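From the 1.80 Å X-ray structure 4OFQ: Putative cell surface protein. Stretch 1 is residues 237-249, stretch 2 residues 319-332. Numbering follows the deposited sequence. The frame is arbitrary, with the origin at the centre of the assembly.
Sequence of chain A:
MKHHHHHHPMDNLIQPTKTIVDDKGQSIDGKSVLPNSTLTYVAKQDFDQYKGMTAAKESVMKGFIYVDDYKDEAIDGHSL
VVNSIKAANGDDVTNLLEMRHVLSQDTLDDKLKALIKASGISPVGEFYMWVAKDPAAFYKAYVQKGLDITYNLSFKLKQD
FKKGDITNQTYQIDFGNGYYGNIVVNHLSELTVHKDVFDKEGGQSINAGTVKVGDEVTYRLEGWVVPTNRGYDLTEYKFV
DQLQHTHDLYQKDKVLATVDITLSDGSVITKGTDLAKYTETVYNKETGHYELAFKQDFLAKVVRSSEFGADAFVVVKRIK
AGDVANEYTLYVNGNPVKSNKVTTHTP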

# COMPACT_ATOMS: atom_id res chain seq x y z
N TYR A 237 -7.97 2.08 13.28
CA TYR A 237 -6.83 1.92 14.19
C TYR A 237 -7.46 1.32 15.45
O TYR A 237 -8.03 2.03 16.29
CB TYR A 237 -6.15 3.27 14.49
CG TYR A 237 -4.75 3.19 15.12
CD1 TYR A 237 -4.58 2.99 16.50
CD2 TYR A 237 -3.62 3.35 14.34
CE1 TYR A 237 -3.29 2.93 17.07
CE2 TYR A 237 -2.34 3.29 14.89
CZ TYR A 237 -2.18 3.08 16.25
OH TYR A 237 -0.89 3.05 16.77
N LYS A 238 -7.38 0.00 15.54
CA LYS A 238 -8.14 -0.75 16.53
C LYS A 238 -7.26 -1.81 17.19
O LYS A 238 -6.58 -2.57 16.49
CB LYS A 238 -9.34 -1.42 15.85
CG LYS A 238 -10.21 -2.26 16.79
CD LYS A 238 -11.50 -2.69 16.11
CE LYS A 238 -11.27 -3.75 15.06
NZ LYS A 238 -12.59 -4.27 14.56
N PHE A 239 -7.30 -1.86 18.52
CA PHE A 239 -6.58 -2.88 19.28
C PHE A 239 -7.55 -4.01 19.56
O PHE A 239 -8.66 -3.77 20.03
CB PHE A 239 -6.11 -2.32 20.62
CG PHE A 239 -5.17 -1.14 20.53
CD1 PHE A 239 -5.66 0.13 20.25
CD2 PHE A 239 -3.82 -1.29 20.80
CE1 PHE A 239 -4.81 1.23 20.20
CE2 PHE A 239 -2.97 -0.19 20.76
CZ PHE A 239 -3.47 1.07 20.45
N VAL A 240 -7.12 -5.25 19.31
CA VAL A 240 -7.92 -6.41 19.66
C VAL A 240 -7.10 -7.38 20.53
O VAL A 240 -5.97 -7.75 20.19
CB VAL A 240 -8.44 -7.14 18.41
CG1 VAL A 240 -9.30 -8.32 18.81
CG2 VAL A 240 -9.24 -6.19 17.54
N ASP A 241 -7.66 -7.80 21.66
CA ASP A 241 -6.89 -8.63 22.59
C ASP A 241 -7.80 -9.69 23.20
O ASP A 241 -8.77 -9.36 23.88
CB ASP A 241 -6.26 -7.74 23.67
CG ASP A 241 -5.21 -8.46 24.48
OD1 ASP A 241 -5.38 -9.67 24.73
OD2 ASP A 241 -4.21 -7.83 24.85
N GLN A 242 -7.52 -10.96 22.91
CA GLN A 242 -8.25 -12.06 23.53
C GLN A 242 -7.53 -12.40 24.82
O GLN A 242 -6.52 -13.11 24.81
CB GLN A 242 -8.29 -13.29 22.62
CG GLN A 242 -8.87 -14.55 23.29
CD GLN A 242 -10.30 -14.36 23.79
OE1 GLN A 242 -11.21 -14.07 23.01
NE2 GLN A 242 -10.51 -14.55 25.11
N LEU A 243 -8.03 -11.88 25.93
CA LEU A 243 -7.40 -12.11 27.22
C LEU A 243 -7.65 -13.54 27.67
O LEU A 243 -8.68 -14.12 27.34
CB LEU A 243 -7.94 -11.13 28.26
CG LEU A 243 -7.62 -9.66 27.99
CD1 LEU A 243 -8.51 -8.76 28.84
CD2 LEU A 243 -6.14 -9.39 28.23
N GLN A 244 -6.69 -14.11 28.39
CA GLN A 244 -6.89 -15.43 28.98
C GLN A 244 -7.76 -15.22 30.22
O GLN A 244 -7.26 -15.23 31.34
CB GLN A 244 -5.55 -16.04 29.37
CG GLN A 244 -5.60 -17.51 29.68
CD GLN A 244 -4.22 -18.11 29.89
OE1 GLN A 244 -3.32 -17.92 29.06
NE2 GLN A 244 -4.05 -18.82 30.99
N HIS A 245 -9.06 -15.02 30.00
CA HIS A 245 -9.95 -14.63 31.09
C HIS A 245 -10.22 -15.70 32.15
O HIS A 245 -10.85 -15.42 33.17
CB HIS A 245 -11.27 -14.03 30.55
CG HIS A 245 -12.14 -15.02 29.83
ND1 HIS A 245 -11.63 -16.01 29.02
CD2 HIS A 245 -13.48 -15.17 29.82
CE1 HIS A 245 -12.62 -16.73 28.54
NE2 HIS A 245 -13.76 -16.24 29.00
N THR A 246 -9.74 -16.92 31.93
CA THR A 246 -9.72 -17.91 33.00
C THR A 246 -8.76 -17.48 34.13
O THR A 246 -8.94 -17.87 35.29
CB THR A 246 -9.25 -19.28 32.49
OG1 THR A 246 -8.05 -19.11 31.73
CG2 THR A 246 -10.31 -19.91 31.60
N HIS A 247 -7.75 -16.69 33.78
CA HIS A 247 -6.70 -16.31 34.73
C HIS A 247 -6.55 -14.80 34.94
O HIS A 247 -6.06 -14.35 35.98
CB HIS A 247 -5.35 -16.88 34.27
CG HIS A 247 -5.26 -18.37 34.33
ND1 HIS A 247 -5.92 -19.19 33.45
CD2 HIS A 247 -4.57 -19.19 35.17
CE1 HIS A 247 -5.66 -20.45 33.74
NE2 HIS A 247 -4.83 -20.48 34.77
N ASP A 248 -6.94 -14.03 33.94
CA ASP A 248 -6.79 -12.57 33.98
C ASP A 248 -8.18 -11.95 34.01
O ASP A 248 -8.99 -12.17 33.11
CB ASP A 248 -6.08 -12.05 32.74
CG ASP A 248 -4.56 -12.16 32.81
OD1 ASP A 248 -4.01 -12.42 33.89
OD2 ASP A 248 -3.92 -11.98 31.74
N LEU A 249 -8.46 -11.18 35.05
CA LEU A 249 -9.76 -10.53 35.13
C LEU A 249 -9.61 -9.04 34.81
O LEU A 249 -9.03 -8.29 35.60
CB LEU A 249 -10.36 -10.75 36.52
CG LEU A 249 -11.67 -10.04 36.87
CD1 LEU A 249 -12.85 -10.62 36.11
CD2 LEU A 249 -11.91 -10.10 38.37
N ILE A 319 -6.35 -14.06 38.84
CA ILE A 319 -7.35 -14.73 39.67
C ILE A 319 -7.16 -16.24 39.83
O ILE A 319 -7.87 -16.86 40.61
CB ILE A 319 -8.79 -14.45 39.16
CG1 ILE A 319 -8.93 -14.83 37.69
CG2 ILE A 319 -9.15 -12.99 39.37
CD1 ILE A 319 -10.37 -15.11 37.27
N LYS A 320 -6.22 -16.83 39.10
CA LYS A 320 -6.05 -18.28 39.12
C LYS A 320 -4.59 -18.68 38.88
O LYS A 320 -3.87 -17.99 38.18
CB LYS A 320 -6.96 -18.91 38.06
CG LYS A 320 -7.02 -20.43 38.06
CD LYS A 320 -7.95 -20.92 36.95
CE LYS A 320 -7.75 -22.40 36.66
NZ LYS A 320 -8.03 -23.26 37.84
N ALA A 321 -4.16 -19.79 39.48
CA ALA A 321 -2.80 -20.27 39.25
C ALA A 321 -2.67 -20.89 37.85
O ALA A 321 -3.65 -21.37 37.28
CB ALA A 321 -2.41 -21.29 40.33
N GLY A 322 -1.45 -20.88 37.32
CA GLY A 322 -1.16 -21.49 36.03
C GLY A 322 -0.28 -20.59 35.18
O GLY A 322 0.19 -19.57 35.67
N ASP A 323 -0.04 -20.96 33.92
CA ASP A 323 0.72 -20.10 33.00
C ASP A 323 -0.30 -19.22 32.30
O ASP A 323 -1.40 -19.68 31.98
CB ASP A 323 1.48 -20.94 31.97
CG ASP A 323 2.87 -20.36 31.64
OD1 ASP A 323 3.57 -19.92 32.57
OD2 ASP A 323 3.27 -20.38 30.44
N VAL A 324 0.03 -17.95 32.08
CA VAL A 324 -0.92 -17.00 31.51
C VAL A 324 -0.25 -16.25 30.37
O VAL A 324 0.75 -15.55 30.59
CB VAL A 324 -1.40 -15.98 32.59
CG1 VAL A 324 -2.49 -15.08 32.02
CG2 VAL A 324 -1.89 -16.71 33.83
N ALA A 325 -0.78 -16.41 29.16
CA ALA A 325 -0.21 -15.78 27.98
C ALA A 325 -1.08 -14.62 27.54
O ALA A 325 -2.26 -14.57 27.86
CB ALA A 325 -0.09 -16.79 26.83
N ASN A 326 -0.48 -13.69 26.79
CA ASN A 326 -1.23 -12.65 26.11
C ASN A 326 -0.57 -12.25 24.80
O ASN A 326 0.63 -12.33 24.66
CB ASN A 326 -1.38 -11.41 26.99
CG ASN A 326 -2.45 -10.46 26.47
OD1 ASN A 326 -3.47 -10.92 25.97
N GLU A 327 -1.38 -11.80 23.85
CA GLU A 327 -0.87 -11.24 22.60
C GLU A 327 -1.98 -10.29 22.17
O GLU A 327 -3.09 -10.38 22.68
CB GLU A 327 -0.63 -12.32 21.53
CG GLU A 327 -1.90 -12.95 20.99
CD GLU A 327 -1.68 -14.05 19.94
OE1 GLU A 327 -0.57 -14.17 19.36
OE2 GLU A 327 -2.64 -14.81 19.69
N TYR A 328 -1.69 -9.40 21.23
CA TYR A 328 -2.75 -8.55 20.70
C TYR A 328 -2.54 -8.32 19.23
O TYR A 328 -1.45 -8.56 18.71
CB TYR A 328 -2.85 -7.24 21.50
CG TYR A 328 -2.21 -6.03 20.86
CD1 TYR A 328 -0.85 -5.76 21.03
CD2 TYR A 328 -2.98 -5.14 20.12
CE1 TYR A 328 -0.27 -4.62 20.44
CE2 TYR A 328 -2.42 -4.03 19.54
CZ TYR A 328 -1.08 -3.76 19.69
OH TYR A 328 -0.55 -2.62 19.10
N THR A 329 -3.60 -7.87 18.56
CA THR A 329 -3.52 -7.58 17.15
C THR A 329 -4.02 -6.17 16.94
O THR A 329 -5.09 -5.80 17.43
CB THR A 329 -4.39 -8.55 16.31
OG1 THR A 329 -3.88 -9.88 16.43
CG2 THR A 329 -4.35 -8.14 14.84
N LEU A 330 -3.23 -5.37 16.23
CA LEU A 330 -3.64 -4.02 15.87
C LEU A 330 -4.14 -4.08 14.43
O LEU A 330 -3.54 -4.76 13.59
CB LEU A 330 -2.45 -3.07 15.97
CG LEU A 330 -2.76 -1.60 15.72
CD1 LEU A 330 -3.64 -1.02 16.86
CD2 LEU A 330 -1.47 -0.78 15.53
N TYR A 331 -5.23 -3.40 14.15
CA TYR A 331 -5.73 -3.30 12.78
C TYR A 331 -5.54 -1.86 12.35
O TYR A 331 -6.12 -0.96 12.94
CB TYR A 331 -7.20 -3.70 12.71
CG TYR A 331 -7.41 -5.19 12.89
CD1 TYR A 331 -7.53 -5.74 14.16
CD2 TYR A 331 -7.45 -6.05 11.79
CE1 TYR A 331 -7.71 -7.10 14.34
CE2 TYR A 331 -7.62 -7.40 11.96
CZ TYR A 331 -7.76 -7.93 13.23
OH TYR A 331 -7.92 -9.28 13.41
N VAL A 332 -4.68 -1.63 11.35
CA VAL A 332 -4.49 -0.28 10.82
C VAL A 332 -4.98 -0.28 9.39
O VAL A 332 -4.38 -0.94 8.54
CB VAL A 332 -3.00 0.11 10.82
CG1 VAL A 332 -2.84 1.54 10.29
CG2 VAL A 332 -2.42 -0.02 12.21
O HOH W 1 -4.29 -13.31 23.75
O HOH W 2 -5.24 -11.58 21.28
O HOH W 3 -1.22 -20.01 28.63
O HOH W 4 -4.28 -12.77 29.06

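The apolar centre lies on the buried face of a two-stranded antiparallel pairing, where Tyr-237, Phe-239, Leu-330 and Val-332 send their side chains to the same side. Leu-330 is the hinge of this cluster: its CD1 sits 3.8 Å from the centroid of the Phe-239 ring, 6° off the ring normal, a CH-pi contact over the face, and the same CD1 lies 4.0 Å from Tyr-237 CE1, over a face of that ring. An apolar side chain suits the place: with chi1 t and chi2 p, Leu-330 puts CD1 between the two rings, where it packs on a face of each. Phe-239 also meets Tyr-328, with CD2 3.3 Å from Tyr-328 CE2; the planes are 23° apart, but with centroids 5.5 Å apart the rings are slid so far that they barely overlap.

The other face, bearing Lys-238, Val-240, Thr-329 and Tyr-331, is partly exposed. Here Val-240 CG2 packs 3.7 Å from Tyr-331 CE1, while Lys-238 NZ, 5.7 Å from the centroid of the Tyr-331 ring, can contribute at most a weak cation-pi attraction.

Between these faces runs the backbone ladder. The strand axes run at 161°, and two narrow pairs of hydrogen bonds fix the register: Lys-238 N to Tyr-331 O (3.0 Å) and Tyr-331 N to Lys-238 O (2.8 Å), then Val-240 N to Thr-329 O (2.8 Å) and Thr-329 N to Val-240 O (2.9 Å).

Beyond Val-240 direct pairing gives way to water. Water 2 accepts from Gln-242 N (2.9 Å) and donates to Glu-327 O (2.8 Å), spanning a gap that the backbones do not close themselves. Nearby, Asp-241 OD1 approaches Asn-326 OD1 to 2.6 Å; Asn-326 is covalently bonded to a group elsewhere in the structure, and its ND2 is not modelled.

At the polar edge, Gln-244 extends with chi1 and chi2 both t, so that its amide reads the backbone of the second stretch: OE1 accepts from Ala-325 N (3.0 Å, 172°) and NE2 donates to Asp-323 O (3.0 Å, 164°). An amide suits this role by offering both an acceptor and a donor. His-247 has the largest covered area, 118 Å² of the 1144 Å² buried in total. Its carbonyl O accepts from Ile-319 N (2.9 Å), Lys-320 CD lies over its ring, 4.0 Å from the centroid, and NE2 makes a weak bond to Ala-321 O (2.9 Å, 124°). Gly-322 fits beside it because an ideal CB would come within 2.8 Å of His-247 NE2, and its backbone angles alone call for glycine.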